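Local coordinates for protein carbohydrate binding module (Ruminococcus flavefaciens, PDB 4V1K) that probably binds plant cell-wall polysaccharides as a beta-sandwich carbohydrate-binding module of the cellulosomal family 9 glycoside hydrolase Cel9A, at residues 3-11 with 28-39; 53-64 with 108-119. All coordinates share one frame; numbering follows the deposited sequence. Where two conformers were deposited one is given.

In the fold
From the N terminus, strand 5-15 lies at the outer side of a four-stranded antiparallel sheet, and the chain then passes to strand 25-29 of the second sheet. Interaction 1 closes that loop, folding residues 28-39 back against residues 3-11, so it joins an edge of one sheet to the connection leading out of the other. Interaction 2 opens later and closes a longer excursion through strands 73-83 and 87-93, pairing strand 55-64 with residues 108-119 inside the second sheet. The two contacts follow in series, neither nested nor crossed. They meet where strand 25-29 pairs with strand 109-114, and where Tyr30 OH reaches Thr63 OG1.

Interaction 1. Residues 3-11 with 28-39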
loop_
_atom_site.group_PDB
_atom_site.type_symbol
_atom_site.label_atom_id
_atom_site.label_comp_id
_atom_site.label_asym_id
_atom_site.label_seq_id
_atom_site.Cartn_x
_atom_site.Cartn_y
_atom_site.Cartn_z
ATOM N N SER A 3 -0.796 -17.906 10.512
ATOM C CA SER A 3 -0.076 -16.609 10.578
ATOM C C SER A 3 -1.102 -15.465 10.709
ATOM O O SER A 3 -2.212 -15.564 10.210
ATOM C CB SER A 3 0.709 -16.434 9.246
ATOM O OG SER A 3 1.576 -15.258 9.171
ATOM N N ASP A 4 -0.712 -14.386 11.375
ATOM C CA ASP A 4 -1.530 -13.180 11.500
ATOM C C ASP A 4 -0.999 -11.957 10.742
ATOM O O ASP A 4 -1.637 -10.905 10.704
ATOM C CB ASP A 4 -1.745 -12.858 12.976
ATOM C CG ASP A 4 -2.448 -14.012 13.705
ATOM O OD1 ASP A 4 -3.475 -14.526 13.170
ATOM O OD2 ASP A 4 -1.987 -14.447 14.774
ATOM N N GLY A 5 0.162 -12.097 10.114
ATOM C CA GLY A 5 0.696 -11.034 9.300
ATOM C C GLY A 5 1.937 -11.420 8.547
ATOM O O GLY A 5 2.641 -12.357 8.916
ATOM N N TYR A 6 2.191 -10.674 7.490
ATOM C CA TYR A 6 3.331 -10.885 6.616
ATOM C C TYR A 6 3.963 -9.517 6.338
ATOM O O TYR A 6 3.259 -8.523 6.121
ATOM C CB TYR A 6 2.894 -11.485 5.277
ATOM C CG TYR A 6 2.236 -12.819 5.330
ATOM C CD1 TYR A 6 2.998 -13.951 5.349
ATOM C CD2 TYR A 6 0.864 -12.954 5.274
ATOM C CE1 TYR A 6 2.426 -15.216 5.369
ATOM C CE2 TYR A 6 0.274 -14.198 5.290
ATOM C CZ TYR A 6 1.069 -15.334 5.344
ATOM O OH TYR A 6 0.514 -16.575 5.332
ATOM N N THR A 7 5.292 -9.497 6.223
ATOM C CA THR A 7 6.007 -8.277 5.937
ATOM C C THR A 7 6.990 -8.460 4.773
ATOM O O THR A 7 7.628 -9.528 4.664
ATOM C CB THR A 7 6.826 -7.853 7.190
ATOM O OG1 THR A 7 5.930 -7.610 8.287
ATOM C CG2 THR A 7 7.651 -6.575 6.920
ATOM N N ILE A 8 7.091 -7.435 3.916
ATOM C CA ILE A 8 8.207 -7.322 2.974
ATOM C C ILE A 8 9.044 -6.076 3.287
ATOM O O ILE A 8 8.505 -5.084 3.798
ATOM C CB ILE A 8 7.771 -7.320 1.471
ATOM C CG1 ILE A 8 6.834 -6.143 1.164
ATOM C CG2 ILE A 8 7.149 -8.671 1.095
ATOM C CD1 ILE A 8 6.531 -5.960 -0.307
ATOM N N LYS A 9 10.338 -6.140 2.942
ATOM C CA LYS A 9 11.267 -5.015 3.149
ATOM C C LYS A 9 11.872 -4.586 1.810
ATOM O O LYS A 9 12.980 -5.029 1.431
ATOM C CB LYS A 9 12.360 -5.390 4.156
ATOM C CG LYS A 9 11.909 -5.364 5.609
ATOM C CD LYS A 9 13.088 -5.694 6.517
ATOM C CE LYS A 9 12.960 -5.136 7.927
ATOM N NZ LYS A 9 12.237 -6.038 8.871
ATOM N N PRO A 10 11.144 -3.704 1.072
ATOM C CA PRO A 10 11.624 -3.422 -0.301
ATOM C C PRO A 10 12.773 -2.415 -0.384
ATOM O O PRO A 10 13.439 -2.360 -1.415
ATOM C CB PRO A 10 10.406 -2.866 -1.013
ATOM C CG PRO A 10 9.347 -2.689 -0.022
ATOM C CD PRO A 10 9.797 -3.167 1.325
ATOM N N ASN A 11 12.990 -1.626 0.668
ATOM C CA ASN A 11 14.039 -0.573 0.667
ATOM C C ASN A 11 13.970 0.237 -0.624
ATOM O O ASN A 11 14.977 0.403 -1.356
ATOM C CB ASN A 11 15.446 -1.177 0.843
ATOM C CG ASN A 11 16.520 -0.121 1.136
ATOM O OD1 ASN A 11 16.265 0.890 1.803
ATOM N ND2 ASN A 11 17.742 -0.366 0.651
ATOM N N PHE A 28 3.279 -3.711 -5.425
ATOM C CA PHE A 28 3.948 -4.860 -4.813
ATOM C C PHE A 28 3.130 -6.115 -5.053
ATOM O O PHE A 28 1.927 -6.152 -4.781
ATOM C CB PHE A 28 4.176 -4.642 -3.323
ATOM C CG PHE A 28 4.914 -3.384 -3.016
ATOM C CD1 PHE A 28 6.314 -3.371 -3.051
ATOM C CD2 PHE A 28 4.228 -2.211 -2.722
ATOM C CE1 PHE A 28 7.010 -2.211 -2.790
ATOM C CE2 PHE A 28 4.937 -1.050 -2.472
ATOM C CZ PHE A 28 6.315 -1.060 -2.510
ATOM N N SER A 29 3.769 -7.129 -5.631
ATOM C CA SER A 29 3.097 -8.383 -5.923
ATOM C C SER A 29 2.782 -9.140 -4.621
ATOM O O SER A 29 3.654 -9.303 -3.756
ATOM C CB SER A 29 3.962 -9.282 -6.851
ATOM O OG SER A 29 4.298 -8.649 -8.092
ATOM N N TYR A 30 1.545 -9.629 -4.482
ATOM C CA TYR A 30 1.193 -10.400 -3.288
ATOM C C TYR A 30 2.085 -11.651 -3.112
ATOM O O TYR A 30 2.362 -12.045 -1.974
ATOM C CB TYR A 30 -0.269 -10.795 -3.292
ATOM C CG TYR A 30 -1.211 -9.647 -2.946
ATOM C CD1 TYR A 30 -1.194 -9.037 -1.656
ATOM C CD2 TYR A 30 -2.158 -9.207 -3.867
ATOM C CE1 TYR A 30 -2.075 -8.002 -1.329
ATOM C CE2 TYR A 30 -3.050 -8.193 -3.537
ATOM C CZ TYR A 30 -3.016 -7.590 -2.281
ATOM O OH TYR A 30 -3.924 -6.581 -1.944
ATOM N N LYS A 31 2.540 -12.245 -4.212
ATOM C CA LYS A 31 3.383 -13.415 -4.107
ATOM C C LYS A 31 4.694 -13.143 -3.324
ATOM O O LYS A 31 5.274 -14.076 -2.722
ATOM C CB LYS A 31 3.669 -14.017 -5.490
ATOM C CG LYS A 31 4.521 -13.168 -6.394
ATOM C CD LYS A 31 4.935 -13.932 -7.642
ATOM C CE LYS A 31 5.309 -12.981 -8.782
ATOM N NZ LYS A 31 5.484 -13.723 -10.070
ATOM N N ASP A 32 5.132 -11.874 -3.279
ATOM C CA ASP A 32 6.343 -11.518 -2.543
ATOM C C ASP A 32 6.169 -11.679 -1.029
ATOM O O ASP A 32 7.178 -11.849 -0.300
ATOM C CB ASP A 32 6.795 -10.090 -2.822
ATOM C CG ASP A 32 7.330 -9.872 -4.271
ATOM O OD1 ASP A 32 7.318 -10.770 -5.110
ATOM O OD2 ASP A 32 7.778 -8.739 -4.545
ATOM N N PHE A 33 4.915 -11.641 -0.565
ATOM C CA PHE A 33 4.624 -11.786 0.869
ATOM C C PHE A 33 4.532 -13.243 1.326
ATOM O O PHE A 33 4.772 -13.532 2.490
ATOM C CB PHE A 33 3.294 -11.122 1.222
ATOM C CG PHE A 33 3.289 -9.618 1.085
ATOM C CD1 PHE A 33 3.068 -9.016 -0.159
ATOM C CD2 PHE A 33 3.482 -8.801 2.191
ATOM C CE1 PHE A 33 3.069 -7.637 -0.298
ATOM C CE2 PHE A 33 3.440 -7.424 2.068
ATOM C CZ PHE A 33 3.250 -6.836 0.830
ATOM N N GLY A 34 4.120 -14.147 0.440
ATOM C CA GLY A 34 3.927 -15.552 0.799
ATOM C C GLY A 34 2.553 -15.882 1.369
ATOM O O GLY A 34 2.376 -16.942 1.960
ATOM N N ILE A 35 1.611 -14.957 1.189
ATOM C CA ILE A 35 0.219 -15.081 1.633
ATOM C C ILE A 35 -0.546 -16.202 0.927
ATOM O O ILE A 35 -0.406 -16.384 -0.289
ATOM C CB ILE A 35 -0.530 -13.710 1.531
ATOM C CG1 ILE A 35 -1.935 -13.785 2.122
ATOM C CG2 ILE A 35 -0.597 -13.188 0.110
ATOM C CD1 ILE A 35 -2.553 -12.428 2.373
ATOM N N SER A 36 -1.346 -16.943 1.698
ATOM C CA SER A 36 -2.238 -17.969 1.163
ATOM C C SER A 36 -3.593 -17.358 0.761
ATOM O O SER A 36 -4.064 -16.379 1.351
ATOM C CB SER A 36 -2.497 -19.056 2.239
ATOM O OG SER A 36 -3.587 -19.908 1.898
ATOM N N SER A 37 -4.243 -17.961 -0.213
ATOM C CA SER A 37 -5.555 -17.486 -0.643
ATOM C C SER A 37 -6.648 -17.787 0.407
ATOM O O SER A 37 -7.746 -17.282 0.302
ATOM C CB SER A 37 -5.907 -18.079 -2.005
ATOM O OG SER A 37 -6.021 -19.483 -1.937
ATOM N N SER A 38 -6.341 -18.576 1.433
ATOM C CA SER A 38 -7.293 -18.791 2.557
ATOM C C SER A 38 -7.377 -17.595 3.511
ATOM O O SER A 38 -8.310 -17.485 4.290
ATOM C CB SER A 38 -6.912 -20.035 3.364
ATOM O OG SER A 38 -5.682 -19.862 4.044
ATOM N N GLU A 39 -6.406 -16.694 3.418
ATOM C CA GLU A 39 -6.247 -15.615 4.396
ATOM C C GLU A 39 -6.973 -14.317 3.963
ATOM O O GLU A 39 -7.026 -14.025 2.791
ATOM C CB GLU A 39 -4.744 -15.438 4.698
ATOM C CG GLU A 39 -4.190 -16.710 5.344
ATOM C CD GLU A 39 -2.713 -16.754 5.531
ATOM O OE1 GLU A 39 -1.949 -16.441 4.587
ATOM O OE2 GLU A 39 -2.320 -17.175 6.627
#
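The Tyr6 ring has Ser3 OG, from its own segment, over the rim of one face, and lays the opposite face on the backbone of Gly34 and Ile35, with Ile35 CA 4.1 Å from the ring centroid in a CH-pi contact. The carboxylate of Glu39 stands at the ring's edge, its plane turned 69° from that of the ring. Phe33 presents a face to Ile8, whose CG2 is 3.9 Å from the ring centroid, almost straight above it, a CH-pi contact; the carbonyl O of Tyr6 lies at the Phe33 edge.

One short bond anchors the phenol. Tyr6 OH donates at 2.6 Å to Glu39 OE1, which receives it on its syn lone pair, the side of its partner oxygen. The same OE1 takes Ser36 N on its anti side at 3.0 Å, so one oxygen holds both the phenol and the turn Ser36-Glu39. A leucine in place of Tyr6 would probably leave Glu39 OE1 without its cross-segment donor and uncover the backbone at Ile35.

Ile8 is the second anchor. With CG1 set between backbone N and carbonyl carbon (chi1 60°), its CD1 reaches Phe33 CZ at 3.6 Å and Phe28 CD1 at 3.8 Å, while CG2 also touches Asp32 O. Further along, Pro10 CG meets Phe28 CE1 at 3.7 Å.

This is packing near the surface at the edge of a beta sandwich. Strand 5-15 pairs with strand 121-131, whose Leu131 and Leu129 touch Tyr6 and Phe33; Ile35 packs on Ile41 of strand 41-49, and Phe28 pairs with strand 109-114.

Interaction 2. Residues 53-64 with 108-119; sequences NIGKYVGQFGTS and GEIKFGVWWIDC
Glu109 begins an antiparallel pairing with strand 55-64 in one sheet of the beta sandwich: its N-H goes to Ser64 OG at 3.1 Å, and its carbonyl takes Ser64 N. Ile110 lays CD1 at the edge of the Phe61 ring, and Lys111 exchanges both backbone bonds with Gly62.

Phe112 faces the sandwich interior in an aromatic cluster. Phe112 CD1 is 3.7 Å from Phe61 CZ, the two rings oblique, while the Phe112 ring and that of Tyr57 lie 11° from parallel but slid apart. Tyr57 sends its hydroxyl on to Gly113 O at 2.8 Å, nearly along the C=O axis. Phe61 and Phe112 pack further on Ile90 of strand 87-93.

At Trp115 and Trp116 a classic beta bulge sets two residues opposite Val58, whose O receives both N-H groups. Trp115, with CG beside its backbone N (chi1 -55°), lays its indole over Gly59, whose CA is 3.8 Å from the centroid of the five-membered ring. Gln60, whose NE2 bonds to Gly76 O of strand 73-83, fixes that indole: Trp115 NE1 donates to a lone pair of Gln60 OE1 at 3.0 Å, the oxygen only 2° out of the ring plane.

Ile117 CD1 touches Ile54 CG2. Asp118 divides its carboxylate: OD1 takes Trp116 NE1, and Asp118 OD2 takes Lys56 N at 2.9 Å from above the carboxylate plane.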
loop_
_atom_site.group_PDB
_atom_site.type_symbol
_atom_site.label_atom_id
_atom_site.label_comp_id
_atom_site.label_asym_id
_atom_site.label_seq_id
_atom_site.Cartn_x
_atom_site.Cartn_y
_atom_site.Cartn_z
ATOM N N ASN A 53 11.982 15.888 8.227
ATOM C CA ASN A 53 10.590 15.667 8.659
ATOM C C ASN A 53 9.680 15.479 7.441
ATOM O O ASN A 53 9.750 16.230 6.471
ATOM C CB ASN A 53 10.093 16.806 9.562
ATOM C CG ASN A 53 10.823 16.836 10.904
ATOM O OD1 ASN A 53 11.434 15.843 11.321
ATOM N ND2 ASN A 53 10.764 17.970 11.585
ATOM N N ILE A 54 8.819 14.476 7.502
ATOM C CA ILE A 54 8.046 14.073 6.343
ATOM C C ILE A 54 6.870 14.986 6.040
ATOM O O ILE A 54 6.654 15.327 4.887
ATOM C CB ILE A 54 7.591 12.602 6.500
ATOM C CG1 ILE A 54 8.819 11.701 6.327
ATOM C CG2 ILE A 54 6.504 12.238 5.488
ATOM C CD1 ILE A 54 8.636 10.296 6.799
ATOM N N GLY A 55 6.114 15.367 7.062
ATOM C CA GLY A 55 4.909 16.157 6.861
ATOM C C GLY A 55 3.742 15.352 6.333
ATOM O O GLY A 55 3.585 14.184 6.692
ATOM N N LYS A 56 2.901 15.994 5.519
ATOM C CA LYS A 56 1.676 15.364 5.046
ATOM C C LYS A 56 1.852 14.500 3.800
ATOM O O LYS A 56 2.510 14.890 2.819
ATOM C CB LYS A 56 0.578 16.394 4.783
ATOM C CG LYS A 56 -0.291 16.598 6.014
ATOM C CD LYS A 56 -1.501 17.473 5.732
ATOM C CE LYS A 56 -1.163 18.938 5.695
ATOM N NZ LYS A 56 -0.768 19.476 7.028
ATOM N N TYR A 57 1.223 13.348 3.878
ATOM C CA TYR A 57 0.955 12.438 2.758
ATOM C C TYR A 57 -0.533 12.505 2.428
ATOM O O TYR A 57 -1.356 12.511 3.333
ATOM C CB TYR A 57 1.305 10.989 3.172
ATOM C CG TYR A 57 0.621 9.880 2.380
ATOM C CD1 TYR A 57 1.178 9.379 1.195
ATOM C CD2 TYR A 57 -0.582 9.328 2.809
ATOM C CE1 TYR A 57 0.545 8.380 0.474
ATOM C CE2 TYR A 57 -1.240 8.335 2.086
ATOM C CZ TYR A 57 -0.670 7.844 0.936
ATOM O OH TYR A 57 -1.346 6.835 0.269
ATOM N N VAL A 58 -0.858 12.489 1.137
ATOM C CA VAL A 58 -2.221 12.315 0.661
ATOM C C VAL A 58 -2.164 11.249 -0.417
ATOM O O VAL A 58 -1.346 11.319 -1.338
ATOM C CB VAL A 58 -2.809 13.593 0.061
ATOM C CG1 VAL A 58 -4.251 13.368 -0.388
ATOM C CG2 VAL A 58 -2.732 14.752 1.041
ATOM N N GLY A 59 -3.035 10.249 -0.319
ATOM C CA GLY A 59 -3.049 9.178 -1.324
ATOM C C GLY A 59 -4.150 8.171 -1.084
ATOM O O GLY A 59 -5.056 8.414 -0.327
ATOM N N GLN A 60 -4.075 7.052 -1.794
ATOM C CA GLN A 60 -5.092 6.008 -1.771
ATOM C C GLN A 60 -4.415 4.703 -2.100
ATOM O O GLN A 60 -3.401 4.689 -2.815
ATOM C CB GLN A 60 -6.146 6.226 -2.878
ATOM C CG GLN A 60 -7.267 7.110 -2.545
ATOM C CD GLN A 60 -8.198 7.349 -3.683
ATOM O OE1 GLN A 60 -7.929 8.197 -4.501
ATOM N NE2 GLN A 60 -9.335 6.657 -3.706
ATOM N N PHE A 61 -5.011 3.615 -1.615
ATOM C CA PHE A 61 -4.577 2.258 -1.971
ATOM C C PHE A 61 -5.518 1.640 -3.002
ATOM O O PHE A 61 -6.726 1.899 -3.013
ATOM C CB PHE A 61 -4.513 1.328 -0.750
ATOM C CG PHE A 61 -3.408 1.663 0.227
ATOM C CD1 PHE A 61 -3.457 2.812 1.006
ATOM C CD2 PHE A 61 -2.330 0.828 0.375
ATOM C CE1 PHE A 61 -2.451 3.105 1.909
ATOM C CE2 PHE A 61 -1.328 1.100 1.285
ATOM C CZ PHE A 61 -1.378 2.255 2.066
ATOM N N GLY A 62 -4.935 0.798 -3.865
ATOM C CA GLY A 62 -5.710 -0.048 -4.755
ATOM C C GLY A 62 -5.234 -1.493 -4.706
ATOM O O GLY A 62 -4.110 -1.771 -4.282
ATOM N N THR A 63 -6.076 -2.401 -5.173
ATOM C CA THR A 63 -5.733 -3.819 -5.198
ATOM C C THR A 63 -6.373 -4.551 -6.371
ATOM O O THR A 63 -7.509 -4.269 -6.787
ATOM C CB THR A 63 -6.127 -4.515 -3.865
ATOM O OG1 THR A 63 -5.772 -5.909 -3.878
ATOM C CG2 THR A 63 -7.631 -4.374 -3.601
ATOM N N SER A 64 -5.637 -5.551 -6.872
ATOM C CA SER A 64 -6.240 -6.565 -7.718
ATOM C C SER A 64 -7.389 -7.271 -6.957
ATOM O O SER A 64 -7.265 -7.530 -5.766
ATOM C CB SER A 64 -5.208 -7.628 -8.131
ATOM O OG SER A 64 -4.140 -7.040 -8.864
ATOM N N GLY A 108 -1.513 -10.885 -8.863
ATOM C CA GLY A 108 -2.204 -9.812 -8.174
ATOM C C GLY A 108 -1.259 -8.937 -7.356
ATOM O O GLY A 108 -0.279 -9.439 -6.770
ATOM N N GLU A 109 -1.613 -7.656 -7.254
ATOM C CA GLU A 109 -0.809 -6.648 -6.573
ATOM C C GLU A 109 -1.623 -5.784 -5.593
ATOM O O GLU A 109 -2.810 -5.497 -5.835
ATOM C CB GLU A 109 -0.166 -5.670 -7.589
ATOM C CG GLU A 109 0.853 -6.312 -8.516
ATOM C CD GLU A 109 1.554 -5.363 -9.451
ATOM O OE1 GLU A 109 1.444 -4.127 -9.282
ATOM O OE2 GLU A 109 2.285 -5.874 -10.341
ATOM N N ILE A 110 -0.914 -5.284 -4.569
ATOM C CA ILE A 110 -1.328 -4.154 -3.774
ATOM C C ILE A 110 -0.584 -2.927 -4.292
ATOM O O ILE A 110 0.632 -2.987 -4.569
ATOM C CB ILE A 110 -1.090 -4.410 -2.242
ATOM C CG1 ILE A 110 -1.590 -3.247 -1.384
ATOM C CG2 ILE A 110 0.391 -4.665 -1.920
ATOM C CD1 ILE A 110 -3.080 -3.117 -1.324
ATOM N N LYS A 111 -1.310 -1.821 -4.445
ATOM C CA LYS A 111 -0.762 -0.565 -5.010
ATOM C C LYS A 111 -0.902 0.594 -4.005
ATOM O O LYS A 111 -1.983 0.828 -3.453
ATOM C CB LYS A 111 -1.441 -0.240 -6.347
ATOM C CG LYS A 111 -1.239 -1.325 -7.403
ATOM C CD LYS A 111 -0.791 -0.782 -8.732
ATOM C CE LYS A 111 -0.728 -1.875 -9.764
ATOM N NZ LYS A 111 0.468 -1.684 -10.623
ATOM N N PHE A 112 0.216 1.276 -3.766
ATOM C CA PHE A 112 0.336 2.404 -2.825
ATOM C C PHE A 112 0.398 3.680 -3.649
ATOM O O PHE A 112 1.399 3.962 -4.331
ATOM C CB PHE A 112 1.605 2.206 -1.985
ATOM C CG PHE A 112 1.989 3.374 -1.111
ATOM C CD1 PHE A 112 1.129 3.844 -0.133
ATOM C CD2 PHE A 112 3.253 3.944 -1.220
ATOM C CE1 PHE A 112 1.518 4.886 0.707
ATOM C CE2 PHE A 112 3.635 4.989 -0.401
ATOM C CZ PHE A 112 2.766 5.446 0.556
ATOM N N GLY A 113 -0.700 4.417 -3.639
ATOM C CA GLY A 113 -0.825 5.645 -4.413
ATOM C C GLY A 113 -0.346 6.848 -3.602
ATOM O O GLY A 113 -0.754 7.040 -2.441
ATOM N N VAL A 114 0.513 7.659 -4.211
ATOM C CA VAL A 114 1.010 8.885 -3.593
ATOM C C VAL A 114 0.543 10.081 -4.420
ATOM O O VAL A 114 1.112 10.390 -5.479
ATOM C CB VAL A 114 2.569 8.896 -3.468
ATOM C CG1 VAL A 114 3.025 10.117 -2.666
ATOM C CG2 VAL A 114 3.067 7.636 -2.783
ATOM N N TRP A 115 -0.519 10.737 -3.968
ATOM C CA TRP A 115 -1.017 11.921 -4.694
ATOM C C TRP A 115 -0.224 13.190 -4.345
ATOM O O TRP A 115 -0.089 14.095 -5.186
ATOM C CB TRP A 115 -2.505 12.135 -4.406
ATOM C CG TRP A 115 -3.474 10.989 -4.659
ATOM C CD1 TRP A 115 -4.754 10.906 -4.140
ATOM C CD2 TRP A 115 -3.305 9.806 -5.468
ATOM N NE1 TRP A 115 -5.370 9.764 -4.558
ATOM C CE2 TRP A 115 -4.516 9.064 -5.367
ATOM C CE3 TRP A 115 -2.247 9.270 -6.235
ATOM C CZ2 TRP A 115 -4.718 7.840 -6.051
ATOM C CZ3 TRP A 115 -2.457 8.059 -6.908
ATOM C CH2 TRP A 115 -3.679 7.350 -6.784
ATOM N N TRP A 116 0.318 13.231 -3.127
ATOM C CA TRP A 116 1.161 14.334 -2.648
ATOM C C TRP A 116 1.937 13.866 -1.455
ATOM O O TRP A 116 1.423 13.084 -0.669
ATOM C CB TRP A 116 0.321 15.517 -2.212
ATOM C CG TRP A 116 1.111 16.715 -1.761
ATOM C CD1 TRP A 116 1.361 17.107 -0.463
ATOM C CD2 TRP A 116 1.750 17.684 -2.604
ATOM N NE1 TRP A 116 2.118 18.258 -0.464
ATOM C CE2 TRP A 116 2.376 18.618 -1.769
ATOM C CE3 TRP A 116 1.882 17.822 -3.985
ATOM C CZ2 TRP A 116 3.075 19.709 -2.279
ATOM C CZ3 TRP A 116 2.600 18.906 -4.486
ATOM C CH2 TRP A 116 3.182 19.833 -3.631
ATOM N N ILE A 117 3.169 14.329 -1.309
ATOM C CA ILE A 117 3.869 14.178 -0.037
ATOM C C ILE A 117 4.756 15.418 0.117
ATOM O O ILE A 117 5.394 15.851 -0.850
ATOM C CB ILE A 117 4.638 12.816 0.047
ATOM C CG1 ILE A 117 5.217 12.594 1.452
ATOM C CG2 ILE A 117 5.692 12.711 -1.042
ATOM C CD1 ILE A 117 5.602 11.161 1.756
ATOM N N ASP A 118 4.790 16.000 1.324
ATOM C CA ASP A 118 5.495 17.266 1.552
ATOM C C ASP A 118 7.011 17.066 1.355
ATOM O O ASP A 118 7.639 17.792 0.624
ATOM C CB ASP A 118 5.212 17.787 2.950
ATOM C CG ASP A 118 3.869 18.524 3.093
ATOM O OD1 ASP A 118 3.341 19.101 2.108
ATOM O OD2 ASP A 118 3.338 18.540 4.240
ATOM N N CYS A 119 7.587 16.055 1.977
ATOM C CA CYS A 119 9.001 15.731 1.783
ATOM C C CYS A 119 9.131 14.938 0.472
ATOM O O CYS A 119 8.576 13.840 0.344
ATOM C CB CYS A 119 9.500 14.908 2.962
ATOM S SG CYS A 119 11.208 14.365 2.814
#